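Local coordinates for copper homeostasis protein CutC (Streptococcus agalactiae, PDB 2BDQ) that probably binds copper ions and may take part in copper homeostasis in the cytoplasm, at residues V33-I43 with V59-N67; F68-M78 with V94-N102. All coordinates share one frame; numbering follows the deposited sequence.

Contact 1 (V33-I43 with V59-N67); sequences VGGTTPSYGVI and VMIRPRGGN
At the C-terminal end of the barrel strands, the loop that follows strand 24-28 and leads into helix 40-52 lies against the end of strand 56-60 and the loop after it. T37 and R62 hold the two together. T37 N donates to R62 O at 3.1 Å, and R62 N returns a bond to T37 OG1 at 2.9 Å, with an N-H...O angle of 155°. The same hydroxyl sits 3.0 Å from M60 O; it reaches both atoms because OG1 stands beside its own backbone N, anti to the carbonyl carbon (chi1 -56°).

Further along, the extended R62 side chain runs beside the loop through G34 and G35. Its NH1 donates to G35 O at 3.2 Å, with the oxygen 24° out of the guanidinium plane, and makes a second, weak bond to V33 O. On the other nitrogen, NH2 meets a lone pair of G66 O almost exactly in the guanidinium plane, so bonds from both loops fix the rotation of the group. G65 CA lies over one guanidinium face, and V33 CG2 presses on that same CA at a tight 3.3 Å. A water joins V33 O to G66 N. The chain of selenomethionine M60, bent at chi2 and chi3, brings CE against G34 O and G35 O.

Where the helix starts, I43 CD1 meets V59 CG1 at 4.0 Å, the two side chains crossing at about a right angle. T36 OG1 bonds D29 of the second subunit. The loop inside one beta-alpha-beta unit and the loop that follows its second strand are thus laced together at the C-terminal end of a TIM barrel.

Contact 2 (F68-M78 with V94-N102); sequences FVYNDLELRIM and VLGILTSNN
One direct hydrogen bond joins the segments: L98 N donates to F68 O at 2.8 Å and nearly straight (173°), although the donor stands 39° above the carbonyl plane. Two CA-H...O contacts flank it, from I97 CA to the same F68 O and from V69 CA to L98 O at 3.4 Å, so the loop before helix 72-87 lies close along the residues that follow strand 92-95.

Water adds a second polar link. It donates to Y70 OH at 3.0 Å and accepts a weak bond from G96 N, bridging the phenol to the other backbone. G96 O lies near the plane of the Y70 ring, at its edge, 3.3 Å from CE1.

The apolar contacts spread from there. Y70 CD1 meets I97 CG2 at 3.8 Å, again at the ring edge. One face of the ring has the SE of selenomethionine M78 3.6 Å above it, offset toward the rim, while F68 C lies over the opposite face. The M78 chain, bent at chi3, carries CE to L95 CB and to I97 CG1, and L75 CD2 touches I97 CD1 at 4.2 Å. F68 and L98 lie side by side and point the same way, CB against CG; beyond them the F68 ring meets H124, the planes about 45° apart. I97 also packs on A108, I109 and L112 of helix 106-116.

The first turns of helix 72-87 and the loop before it thus pack mainly on the loop after strand 92-95, with M78 reaching the strand's last residue, L95, as expected for a beta-alpha-beta unit of a TIM barrel.

Contact 1 and contact 2 are successive steps round the same barrel, their centres about 13 Å apart. The two follow one another along the chain, N67 being bonded to F68. Strands 56-60 and 92-95 are neighbours in the sheet, and probable hydrogen bonds join them: I61 N to V94 O at 2.7 Å and V59 O to V94 N at 2.8 Å. Y70 bridges the two contacts in the loops after the strands, its OH 3.4 Å from R62 CG and its CE2 3.4 Å from P63 CG. Between R64 NE of contact 1 and E74 OE1 of contact 2, a salt bridge adds a charged tie. Both contacts also reach the second subunit.

Contact 1 (V33-I43 with V59-N67)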
ATOM      1  N   VAL A  33      -4.087  -7.869   2.081  1.00 17.49           N
ATOM      2  CA  VAL A  33      -5.475  -7.674   1.691  1.00 17.58           C
ATOM      3  C   VAL A  33      -5.689  -8.129   0.242  1.00 17.97           C
ATOM      4  O   VAL A  33      -6.751  -7.918  -0.350  1.00 18.37           O
ATOM      5  CB  VAL A  33      -5.887  -6.183   1.890  1.00 18.12           C
ATOM      6  CG1 VAL A  33      -5.324  -5.310   0.776  1.00 18.60           C
ATOM      7  CG2 VAL A  33      -7.386  -6.072   1.965  1.00 23.17           C
ATOM      8  N   GLY A  34      -4.670  -8.775  -0.317  1.00 16.17           N
ATOM      9  CA  GLY A  34      -4.760  -9.270  -1.678  1.00 16.03           C
ATOM     10  C   GLY A  34      -4.013  -8.422  -2.690  1.00 15.20           C
ATOM     11  O   GLY A  34      -3.953  -8.764  -3.872  1.00 11.85           O
ATOM     12  N   GLY A  35      -3.464  -7.301  -2.232  1.00 14.38           N
ATOM     13  CA  GLY A  35      -2.708  -6.438  -3.123  1.00 16.44           C
ATOM     14  C   GLY A  35      -3.404  -5.162  -3.563  1.00 16.25           C
ATOM     15  O   GLY A  35      -4.543  -5.197  -4.025  1.00 17.36           O
ATOM     16  N   THR A  36      -2.725  -4.033  -3.412  1.00 14.48           N
ATOM     17  CA  THR A  36      -3.287  -2.760  -3.836  1.00 15.85           C
ATOM     18  C   THR A  36      -2.254  -2.025  -4.678  1.00 16.26           C
ATOM     19  O   THR A  36      -1.134  -2.502  -4.877  1.00 16.35           O
ATOM     20  CB  THR A  36      -3.660  -1.849  -2.645  1.00 16.86           C
ATOM     21  OG1 THR A  36      -2.486  -1.543  -1.885  1.00 16.16           O
ATOM     22  CG2 THR A  36      -4.690  -2.518  -1.749  1.00 15.31           C
ATOM     23  N   THR A  37      -2.638  -0.861  -5.173  1.00 17.17           N
ATOM     24  CA  THR A  37      -1.743  -0.063  -5.980  1.00 17.23           C
ATOM     25  C   THR A  37      -0.619   0.449  -5.096  1.00 17.05           C
ATOM     26  O   THR A  37      -0.874   1.045  -4.049  1.00 19.18           O
ATOM     27  CB  THR A  37      -2.472   1.140  -6.573  1.00 17.72           C
ATOM     28  OG1 THR A  37      -3.604   0.686  -7.326  1.00 16.16           O
ATOM     29  CG2 THR A  37      -1.536   1.931  -7.477  1.00 17.87           C
ATOM     30  N   PRO A  38       0.641   0.205  -5.496  1.00 15.34           N
ATOM     31  CA  PRO A  38       1.818   0.647  -4.740  1.00 15.55           C
ATOM     32  C   PRO A  38       2.025   2.159  -4.878  1.00 15.13           C
ATOM     33  O   PRO A  38       1.407   2.801  -5.727  1.00 13.48           O
ATOM     34  CB  PRO A  38       2.957  -0.163  -5.367  1.00 15.17           C
ATOM     35  CG  PRO A  38       2.510  -0.313  -6.791  1.00 15.46           C
ATOM     36  CD  PRO A  38       1.035  -0.613  -6.661  1.00 14.93           C
ATOM     37  N   SER A  39       2.889   2.727  -4.041  1.00 15.27           N
ATOM     38  CA  SER A  39       3.151   4.160  -4.085  1.00 14.25           C
ATOM     39  C   SER A  39       3.805   4.559  -5.411  1.00 15.87           C
ATOM     40  O   SER A  39       4.324   3.709  -6.147  1.00 14.92           O
ATOM     41  CB  SER A  39       4.057   4.571  -2.923  1.00 13.78           C
ATOM     42  OG  SER A  39       5.401   4.153  -3.147  1.00 16.35           O
ATOM     43  N   TYR A  40       3.775   5.854  -5.716  1.00 15.34           N
ATOM     44  CA  TYR A  40       4.368   6.359  -6.951  1.00 15.24           C
ATOM     45  C   TYR A  40       5.860   6.040  -6.986  1.00 14.56           C
ATOM     46  O   TYR A  40       6.384   5.587  -7.997  1.00 13.76           O
ATOM     47  CB  TYR A  40       4.168   7.873  -7.050  1.00 14.87           C
ATOM     48  CG  TYR A  40       4.632   8.494  -8.353  1.00 13.88           C
ATOM     49  CD1 TYR A  40       3.749   8.682  -9.412  1.00 14.72           C
ATOM     50  CD2 TYR A  40       5.940   8.946  -8.502  1.00 14.37           C
ATOM     51  CE1 TYR A  40       4.155   9.321 -10.594  1.00 17.02           C
ATOM     52  CE2 TYR A  40       6.362   9.582  -9.667  1.00 15.09           C
ATOM     53  CZ  TYR A  40       5.465   9.771 -10.705  1.00 15.62           C
ATOM     54  OH  TYR A  40       5.867  10.423 -11.840  1.00 15.85           O
ATOM     55  N   GLY A  41       6.539   6.281  -5.872  1.00 15.03           N
ATOM     56  CA  GLY A  41       7.963   6.010  -5.809  1.00 14.24           C
ATOM     57  C   GLY A  41       8.299   4.556  -6.090  1.00 14.44           C
ATOM     58  O   GLY A  41       9.275   4.264  -6.783  1.00 15.18           O
ATOM     59  N   VAL A  42       7.504   3.640  -5.545  1.00 14.07           N
ATOM     60  CA  VAL A  42       7.736   2.220  -5.758  1.00 14.26           C
ATOM     61  C   VAL A  42       7.562   1.851  -7.231  1.00 14.37           C
ATOM     62  O   VAL A  42       8.358   1.094  -7.777  1.00 14.03           O
ATOM     63  CB  VAL A  42       6.777   1.363  -4.889  1.00 13.88           C
ATOM     64  CG1 VAL A  42       6.726  -0.070  -5.413  1.00 16.09           C
ATOM     65  CG2 VAL A  42       7.259   1.351  -3.449  1.00 14.19           C
ATOM     66  N   ILE A  43       6.529   2.386  -7.873  1.00 14.26           N
ATOM     67  CA  ILE A  43       6.279   2.084  -9.286  1.00 16.32           C
ATOM     68  C   ILE A  43       7.430   2.578 -10.176  1.00 17.80           C
ATOM     69  O   ILE A  43       7.949   1.838 -11.020  1.00 18.77           O
ATOM     70  CB  ILE A  43       4.945   2.724  -9.764  1.00 13.70           C
ATOM     71  CG1 ILE A  43       3.767   2.095  -9.007  1.00 13.29           C
ATOM     72  CG2 ILE A  43       4.755   2.500 -11.263  1.00 14.57           C
ATOM     73  CD1 ILE A  43       2.420   2.754  -9.303  1.00  6.52           C
ATOM     74  N   VAL A  59       1.508  -3.590 -13.136  1.00 14.84           N
ATOM     75  CA  VAL A  59       1.120  -2.827 -11.954  1.00 14.17           C
ATOM     76  C   VAL A  59      -0.324  -3.027 -11.510  1.00 14.90           C
ATOM     77  O   VAL A  59      -1.260  -2.919 -12.307  1.00 14.20           O
ATOM     78  CB  VAL A  59       1.375  -1.311 -12.169  1.00 13.61           C
ATOM     79  CG1 VAL A  59       0.932  -0.518 -10.946  1.00  9.96           C
ATOM     80  CG2 VAL A  59       2.852  -1.080 -12.438  1.00 12.33           C
HETATM   81  N   MSE A  60      -0.492  -3.313 -10.222  1.00 16.36           N
HETATM   82  CA  MSE A  60      -1.812  -3.514  -9.640  1.00 17.75           C
HETATM   83  C   MSE A  60      -2.583  -2.206  -9.523  1.00 17.05           C
HETATM   84  O   MSE A  60      -2.076  -1.206  -9.009  1.00 16.28           O
HETATM   85  CB  MSE A  60      -1.695  -4.147  -8.245  1.00 22.17           C
HETATM   86  CG  MSE A  60      -2.209  -5.573  -8.164  1.00 30.14           C
HETATM   87 SE   MSE A  60      -4.147  -5.617  -8.265  1.00 35.92          SE
HETATM   88  CE  MSE A  60      -4.485  -7.010  -6.968  1.00 36.37           C
ATOM     89  N   ILE A  61      -3.815  -2.221 -10.016  1.00 16.04           N
ATOM     90  CA  ILE A  61      -4.681  -1.058  -9.949  1.00 14.84           C
ATOM     91  C   ILE A  61      -5.887  -1.471  -9.104  1.00 15.65           C
ATOM     92  O   ILE A  61      -6.863  -2.025  -9.618  1.00 14.47           O
ATOM     93  CB  ILE A  61      -5.184  -0.622 -11.347  1.00 15.26           C
ATOM     94  CG1 ILE A  61      -4.000  -0.353 -12.280  1.00 12.49           C
ATOM     95  CG2 ILE A  61      -6.077   0.608 -11.210  1.00 13.40           C
ATOM     96  CD1 ILE A  61      -3.137   0.832 -11.873  1.00 13.01           C
ATOM     97  N   ARG A  62      -5.798  -1.214  -7.802  1.00 14.92           N
ATOM     98  CA  ARG A  62      -6.858  -1.536  -6.854  1.00 14.36           C
ATOM     99  C   ARG A  62      -6.742  -0.507  -5.730  1.00 14.29           C
ATOM    100  O   ARG A  62      -5.753  -0.486  -5.005  1.00 13.32           O
ATOM    101  CB  ARG A  62      -6.656  -2.955  -6.324  1.00 13.78           C
ATOM    102  CG  ARG A  62      -7.797  -3.499  -5.486  1.00 13.34           C
ATOM    103  CD  ARG A  62      -7.506  -4.950  -5.146  1.00 13.14           C
ATOM    104  NE  ARG A  62      -8.520  -5.559  -4.298  1.00 10.65           N
ATOM    105  CZ  ARG A  62      -8.277  -6.564  -3.464  1.00 10.78           C
ATOM    106  NH1 ARG A  62      -7.053  -7.066  -3.372  1.00 11.03           N
ATOM    107  NH2 ARG A  62      -9.253  -7.062  -2.719  1.00 11.36           N
ATOM    108  N   PRO A  63      -7.762   0.354  -5.574  1.00 14.18           N
ATOM    109  CA  PRO A  63      -7.855   1.431  -4.578  1.00 15.29           C
ATOM    110  C   PRO A  63      -7.928   1.010  -3.111  1.00 15.83           C
ATOM    111  O   PRO A  63      -7.764   1.839  -2.219  1.00 16.80           O
ATOM    112  CB  PRO A  63      -9.103   2.182  -5.019  1.00 15.05           C
ATOM    113  CG  PRO A  63      -9.986   1.051  -5.432  1.00 12.74           C
ATOM    114  CD  PRO A  63      -9.055   0.183  -6.258  1.00 12.44           C
ATOM    115  N   ARG A  64      -8.184  -0.271  -2.871  1.00 15.89           N
ATOM    116  CA  ARG A  64      -8.264  -0.813  -1.521  1.00 14.98           C
ATOM    117  C   ARG A  64      -8.626  -2.291  -1.547  1.00 15.58           C
ATOM    118  O   ARG A  64      -8.835  -2.876  -2.612  1.00 14.99           O
ATOM    119  CB  ARG A  64      -9.288  -0.040  -0.692  1.00 15.30           C
ATOM    120  CG  ARG A  64     -10.617   0.178  -1.385  1.00 16.80           C
ATOM    121  CD  ARG A  64     -11.715  -0.689  -0.797  1.00 16.86           C
ATOM    122  NE  ARG A  64     -13.003  -0.423  -1.437  1.00 20.04           N
ATOM    123  CZ  ARG A  64     -13.808  -1.376  -1.907  1.00 20.25           C
ATOM    124  NH1 ARG A  64     -13.455  -2.654  -1.800  1.00 21.46           N
ATOM    125  NH2 ARG A  64     -14.949  -1.064  -2.511  1.00 18.48           N
ATOM    126  N   GLY A  65      -8.691  -2.894  -0.369  1.00 14.63           N
ATOM    127  CA  GLY A  65      -9.038  -4.298  -0.283  1.00 16.22           C
ATOM    128  C   GLY A  65     -10.537  -4.497  -0.189  1.00 17.78           C
ATOM    129  O   GLY A  65     -11.311  -3.539  -0.238  1.00 16.98           O
ATOM    130  N   GLY A  66     -10.950  -5.749  -0.050  1.00 16.92           N
ATOM    131  CA  GLY A  66     -12.364  -6.048   0.038  1.00 18.76           C
ATOM    132  C   GLY A  66     -12.961  -6.207  -1.345  1.00 19.21           C
ATOM    133  O   GLY A  66     -12.296  -6.699  -2.256  1.00 19.14           O
ATOM    134  N   ASN A  67     -14.215  -5.783  -1.480  1.00 20.12           N
ATOM    135  CA  ASN A  67     -14.998  -5.826  -2.720  1.00 21.27           C
ATOM    136  C   ASN A  67     -14.313  -5.344  -3.977  1.00 19.15           C
ATOM    137  O   ASN A  67     -13.278  -4.697  -3.931  1.00 17.30           O
ATOM    138  CB  ASN A  67     -16.252  -4.953  -2.586  1.00 24.03           C
ATOM    139  CG  ASN A  67     -17.440  -5.709  -2.078  1.00 29.60           C
ATOM    140  OD1 ASN A  67     -18.504  -5.123  -1.857  1.00 31.33           O
ATOM    141  ND2 ASN A  67     -17.284  -7.017  -1.893  1.00 32.96           N
TER
HETATM  142  O   HOH W   1      -9.419  -8.079   0.379  1.00 27.57           O

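Contact 2 (F68-M78 with V94-N102)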
ATOM      1  N   PHE A  68     -14.965  -5.642  -5.100  1.00 17.89           N
ATOM      2  CA  PHE A  68     -14.530  -5.211  -6.413  1.00 17.63           C
ATOM      3  C   PHE A  68     -15.665  -4.342  -6.971  1.00 17.57           C
ATOM      4  O   PHE A  68     -15.754  -4.104  -8.174  1.00 18.29           O
ATOM      5  CB  PHE A  68     -14.256  -6.417  -7.327  1.00 17.22           C
ATOM      6  CG  PHE A  68     -13.151  -7.307  -6.831  1.00 15.56           C
ATOM      7  CD1 PHE A  68     -11.848  -6.823  -6.717  1.00 14.70           C
ATOM      8  CD2 PHE A  68     -13.425  -8.611  -6.410  1.00 14.36           C
ATOM      9  CE1 PHE A  68     -10.833  -7.620  -6.180  1.00 15.71           C
ATOM     10  CE2 PHE A  68     -12.418  -9.413  -5.873  1.00 13.58           C
ATOM     11  CZ  PHE A  68     -11.120  -8.920  -5.754  1.00 14.57           C
ATOM     12  N   VAL A  69     -16.537  -3.876  -6.080  1.00 16.21           N
ATOM     13  CA  VAL A  69     -17.650  -3.015  -6.475  1.00 15.91           C
ATOM     14  C   VAL A  69     -17.229  -1.631  -6.014  1.00 15.84           C
ATOM     15  O   VAL A  69     -17.415  -1.272  -4.848  1.00 15.88           O
ATOM     16  CB  VAL A  69     -18.970  -3.407  -5.763  1.00 15.44           C
ATOM     17  CG1 VAL A  69     -20.136  -2.640  -6.371  1.00 13.14           C
ATOM     18  CG2 VAL A  69     -19.200  -4.898  -5.873  1.00 15.90           C
ATOM     19  N   TYR A  70     -16.655  -0.858  -6.930  1.00 16.60           N
ATOM     20  CA  TYR A  70     -16.153   0.466  -6.597  1.00 16.60           C
ATOM     21  C   TYR A  70     -17.108   1.622  -6.826  1.00 17.11           C
ATOM     22  O   TYR A  70     -17.865   1.641  -7.795  1.00 16.10           O
ATOM     23  CB  TYR A  70     -14.854   0.736  -7.367  1.00 17.48           C
ATOM     24  CG  TYR A  70     -13.803  -0.336  -7.206  1.00 18.22           C
ATOM     25  CD1 TYR A  70     -13.480  -1.190  -8.263  1.00 18.15           C
ATOM     26  CD2 TYR A  70     -13.138  -0.506  -5.995  1.00 17.33           C
ATOM     27  CE1 TYR A  70     -12.516  -2.194  -8.110  1.00 19.50           C
ATOM     28  CE2 TYR A  70     -12.178  -1.498  -5.828  1.00 18.89           C
ATOM     29  CZ  TYR A  70     -11.870  -2.341  -6.880  1.00 20.13           C
ATOM     30  OH  TYR A  70     -10.935  -3.334  -6.678  1.00 19.31           O
ATOM     31  N   ASN A  71     -17.051   2.595  -5.921  1.00 18.03           N
ATOM     32  CA  ASN A  71     -17.881   3.780  -6.032  1.00 19.16           C
ATOM     33  C   ASN A  71     -17.154   4.782  -6.935  1.00 19.46           C
ATOM     34  O   ASN A  71     -15.993   4.573  -7.311  1.00 18.68           O
ATOM     35  CB  ASN A  71     -18.164   4.367  -4.639  1.00 18.81           C
ATOM     36  CG  ASN A  71     -16.904   4.808  -3.907  1.00 18.75           C
ATOM     37  OD1 ASN A  71     -16.873   4.836  -2.680  1.00 21.70           O
ATOM     38  ND2 ASN A  71     -15.871   5.164  -4.652  1.00 18.11           N
ATOM     39  N   ASP A  72     -17.838   5.864  -7.286  1.00 19.83           N
ATOM     40  CA  ASP A  72     -17.270   6.884  -8.168  1.00 20.07           C
ATOM     41  C   ASP A  72     -15.893   7.402  -7.745  1.00 19.44           C
ATOM     42  O   ASP A  72     -14.979   7.500  -8.563  1.00 17.41           O
ATOM     43  CB  ASP A  72     -18.258   8.049  -8.288  1.00 22.69           C
ATOM     44  CG  ASP A  72     -19.529   7.651  -9.020  1.00 25.48           C
ATOM     45  OD1 ASP A  72     -20.522   8.398  -8.950  1.00 28.25           O
ATOM     46  OD2 ASP A  72     -19.527   6.587  -9.678  1.00 27.15           O
ATOM     47  N   LEU A  73     -15.744   7.719  -6.464  1.00 19.28           N
ATOM     48  CA  LEU A  73     -14.485   8.248  -5.955  1.00 19.85           C
ATOM     49  C   LEU A  73     -13.346   7.231  -6.121  1.00 19.79           C
ATOM     50  O   LEU A  73     -12.220   7.593  -6.483  1.00 20.72           O
ATOM     51  CB  LEU A  73     -14.666   8.651  -4.488  1.00 21.29           C
ATOM     52  CG  LEU A  73     -13.674   9.680  -3.935  1.00 24.79           C
ATOM     53  CD1 LEU A  73     -14.175  10.261  -2.610  1.00 25.98           C
ATOM     54  CD2 LEU A  73     -12.331   9.016  -3.766  1.00 25.10           C
ATOM     55  N   GLU A  74     -13.641   5.961  -5.872  1.00 17.99           N
ATOM     56  CA  GLU A  74     -12.647   4.910  -6.017  1.00 16.88           C
ATOM     57  C   GLU A  74     -12.277   4.722  -7.489  1.00 16.69           C
ATOM     58  O   GLU A  74     -11.136   4.398  -7.810  1.00 15.72           O
ATOM     59  CB  GLU A  74     -13.182   3.615  -5.397  1.00 16.26           C
ATOM     60  CG  GLU A  74     -13.099   3.641  -3.869  1.00 20.23           C
ATOM     61  CD  GLU A  74     -14.045   2.676  -3.183  1.00 22.27           C
ATOM     62  OE1 GLU A  74     -13.944   2.537  -1.945  1.00 25.04           O
ATOM     63  OE2 GLU A  74     -14.894   2.063  -3.865  1.00 25.19           O
ATOM     64  N   LEU A  75     -13.240   4.925  -8.383  1.00 15.04           N
ATOM     65  CA  LEU A  75     -12.965   4.806  -9.809  1.00 15.00           C
ATOM     66  C   LEU A  75     -12.090   5.995 -10.225  1.00 14.95           C
ATOM     67  O   LEU A  75     -11.258   5.873 -11.126  1.00 14.50           O
ATOM     68  CB  LEU A  75     -14.267   4.801 -10.624  1.00 13.99           C
ATOM     69  CG  LEU A  75     -15.163   3.566 -10.486  1.00 16.44           C
ATOM     70  CD1 LEU A  75     -16.503   3.809 -11.187  1.00 16.42           C
ATOM     71  CD2 LEU A  75     -14.464   2.346 -11.091  1.00 14.34           C
ATOM     72  N   ARG A  76     -12.277   7.137  -9.563  1.00 14.27           N
ATOM     73  CA  ARG A  76     -11.482   8.334  -9.857  1.00 16.16           C
ATOM     74  C   ARG A  76     -10.037   8.072  -9.426  1.00 15.69           C
ATOM     75  O   ARG A  76      -9.094   8.526 -10.061  1.00 14.98           O
ATOM     76  CB  ARG A  76     -12.050   9.540  -9.098  1.00 17.65           C
ATOM     77  CG  ARG A  76     -11.177  10.809  -9.104  1.00 21.31           C
ATOM     78  CD  ARG A  76     -11.279  11.616 -10.399  1.00 20.65           C
ATOM     79  NE  ARG A  76     -10.329  11.192 -11.427  1.00 22.71           N
ATOM     80  CZ  ARG A  76      -9.013  11.400 -11.374  1.00 23.99           C
ATOM     81  NH1 ARG A  76      -8.469  12.034 -10.336  1.00 24.03           N
ATOM     82  NH2 ARG A  76      -8.236  10.976 -12.366  1.00 22.54           N
ATOM     83  N   ILE A  77      -9.880   7.328  -8.337  1.00 15.38           N
ATOM     84  CA  ILE A  77      -8.564   6.985  -7.822  1.00 14.31           C
ATOM     85  C   ILE A  77      -7.850   6.072  -8.821  1.00 15.31           C
ATOM     86  O   ILE A  77      -6.691   6.304  -9.183  1.00 13.23           O
ATOM     87  CB  ILE A  77      -8.692   6.271  -6.454  1.00 14.06           C
ATOM     88  CG1 ILE A  77      -9.101   7.291  -5.388  1.00 17.60           C
ATOM     89  CG2 ILE A  77      -7.384   5.601  -6.089  1.00 12.53           C
ATOM     90  CD1 ILE A  77      -9.531   6.680  -4.075  1.00 18.72           C
HETATM   91  N   MSE A  78      -8.560   5.041  -9.272  1.00 14.06           N
HETATM   92  CA  MSE A  78      -8.006   4.087 -10.223  1.00 17.15           C
HETATM   93  C   MSE A  78      -7.611   4.740 -11.547  1.00 16.22           C
HETATM   94  O   MSE A  78      -6.581   4.388 -12.124  1.00 16.09           O
HETATM   95  CB  MSE A  78      -9.003   2.951 -10.468  1.00 19.10           C
HETATM   96  CG  MSE A  78      -9.255   2.113  -9.213  1.00 24.11           C
HETATM   97 SE   MSE A  78     -10.705   0.842  -9.366  1.00 34.29          SE
HETATM   98  CE  MSE A  78      -9.916  -0.390 -10.608  1.00 25.61           C
ATOM     99  N   VAL A  94      -3.124  -4.316 -13.935  1.00 14.86           N
ATOM    100  CA  VAL A  94      -3.931  -5.391 -13.365  1.00 14.66           C
ATOM    101  C   VAL A  94      -5.102  -4.784 -12.593  1.00 17.92           C
ATOM    102  O   VAL A  94      -4.902  -4.062 -11.613  1.00 18.35           O
ATOM    103  CB  VAL A  94      -3.085  -6.244 -12.395  1.00 13.98           C
ATOM    104  CG1 VAL A  94      -3.840  -7.496 -11.999  1.00 12.97           C
ATOM    105  CG2 VAL A  94      -1.747  -6.585 -13.035  1.00 12.80           C
ATOM    106  N   LEU A  95      -6.325  -5.069 -13.034  1.00 17.23           N
ATOM    107  CA  LEU A  95      -7.499  -4.527 -12.361  1.00 16.40           C
ATOM    108  C   LEU A  95      -8.679  -5.492 -12.435  1.00 16.96           C
ATOM    109  O   LEU A  95      -8.616  -6.520 -13.110  1.00 15.53           O
ATOM    110  CB  LEU A  95      -7.898  -3.189 -12.988  1.00 15.06           C
ATOM    111  CG  LEU A  95      -8.464  -3.200 -14.413  1.00 14.79           C
ATOM    112  CD1 LEU A  95      -9.186  -1.892 -14.688  1.00 15.34           C
ATOM    113  CD2 LEU A  95      -7.350  -3.410 -15.412  1.00 12.64           C
ATOM    114  N   GLY A  96      -9.759  -5.155 -11.741  1.00 16.56           N
ATOM    115  CA  GLY A  96     -10.931  -6.010 -11.764  1.00 16.12           C
ATOM    116  C   GLY A  96     -12.096  -5.301 -11.122  1.00 15.95           C
ATOM    117  O   GLY A  96     -12.029  -4.921  -9.953  1.00 15.68           O
ATOM    118  N   ILE A  97     -13.165  -5.114 -11.886  1.00 15.49           N
ATOM    119  CA  ILE A  97     -14.345  -4.435 -11.376  1.00 15.11           C
ATOM    120  C   ILE A  97     -15.583  -5.305 -11.589  1.00 16.26           C
ATOM    121  O   ILE A  97     -15.830  -5.788 -12.693  1.00 15.20           O
ATOM    122  CB  ILE A  97     -14.570  -3.092 -12.098  1.00 15.34           C
ATOM    123  CG1 ILE A  97     -13.241  -2.354 -12.270  1.00 15.54           C
ATOM    124  CG2 ILE A  97     -15.530  -2.224 -11.294  1.00 15.40           C
ATOM    125  CD1 ILE A  97     -13.352  -1.094 -13.131  1.00 15.14           C
ATOM    126  N   LEU A  98     -16.367  -5.485 -10.532  1.00 16.23           N
ATOM    127  CA  LEU A  98     -17.580  -6.292 -10.608  1.00 17.40           C
ATOM    128  C   LEU A  98     -18.787  -5.527 -10.112  1.00 17.47           C
ATOM    129  O   LEU A  98     -18.659  -4.610  -9.314  1.00 18.89           O
ATOM    130  CB  LEU A  98     -17.447  -7.554  -9.761  1.00 16.29           C
ATOM    131  CG  LEU A  98     -16.312  -8.538 -10.045  1.00 17.47           C
ATOM    132  CD1 LEU A  98     -16.408  -9.670  -9.038  1.00 14.27           C
ATOM    133  CD2 LEU A  98     -16.397  -9.065 -11.470  1.00 17.31           C
ATOM    134  N   THR A  99     -19.962  -5.930 -10.580  1.00 19.73           N
ATOM    135  CA  THR A  99     -21.219  -5.316 -10.172  1.00 20.70           C
ATOM    136  C   THR A  99     -21.672  -6.024  -8.899  1.00 21.54           C
ATOM    137  O   THR A  99     -21.119  -7.064  -8.534  1.00 20.35           O
ATOM    138  CB  THR A  99     -22.318  -5.510 -11.249  1.00 22.19           C
ATOM    139  OG1 THR A  99     -22.573  -6.914 -11.424  1.00 22.20           O
ATOM    140  CG2 THR A  99     -21.879  -4.910 -12.581  1.00 19.17           C
ATOM    141  N   SER A 100     -22.684  -5.462  -8.241  1.00 23.00           N
ATOM    142  CA  SER A 100     -23.223  -6.030  -7.013  1.00 25.07           C
ATOM    143  C   SER A 100     -23.690  -7.470  -7.209  1.00 25.89           C
ATOM    144  O   SER A 100     -23.760  -8.242  -6.250  1.00 25.97           O
ATOM    145  CB  SER A 100     -24.383  -5.174  -6.499  1.00 26.44           C
ATOM    146  OG  SER A 100     -25.461  -5.156  -7.427  1.00 32.54           O
ATOM    147  N   ASN A 101     -24.009  -7.834  -8.449  1.00 27.05           N
ATOM    148  CA  ASN A 101     -24.450  -9.196  -8.749  1.00 26.95           C
ATOM    149  C   ASN A 101     -23.301 -10.091  -9.218  1.00 25.01           C
ATOM    150  O   ASN A 101     -23.520 -11.126  -9.848  1.00 25.36           O
ATOM    151  CB  ASN A 101     -25.584  -9.172  -9.783  1.00 29.07           C
ATOM    152  CG  ASN A 101     -25.361  -8.142 -10.871  1.00 34.76           C
ATOM    153  OD1 ASN A 101     -24.802  -8.445 -11.931  1.00 35.72           O
ATOM    154  ND2 ASN A 101     -25.792  -6.905 -10.611  1.00 37.28           N
ATOM    155  N   ASN A 102     -22.076  -9.680  -8.899  1.00 23.02           N
ATOM    156  CA  ASN A 102     -20.881 -10.449  -9.231  1.00 21.67           C
ATOM    157  C   ASN A 102     -20.625 -10.687 -10.708  1.00 22.24           C
ATOM    158  O   ASN A 102     -20.122 -11.744 -11.099  1.00 23.08           O
ATOM    159  CB  ASN A 102     -20.933 -11.793  -8.513  1.00 20.24           C
ATOM    160  CG  ASN A 102     -20.942 -11.639  -7.019  1.00 19.89           C
ATOM    161  OD1 ASN A 102     -21.540 -12.444  -6.305  1.00 23.31           O
ATOM    162  ND2 ASN A 102     -20.267 -10.612  -6.527  1.00 16.90           N
TER
HETATM  163  O   HOH W   2      -9.131  -3.788  -9.074  1.00 13.60           O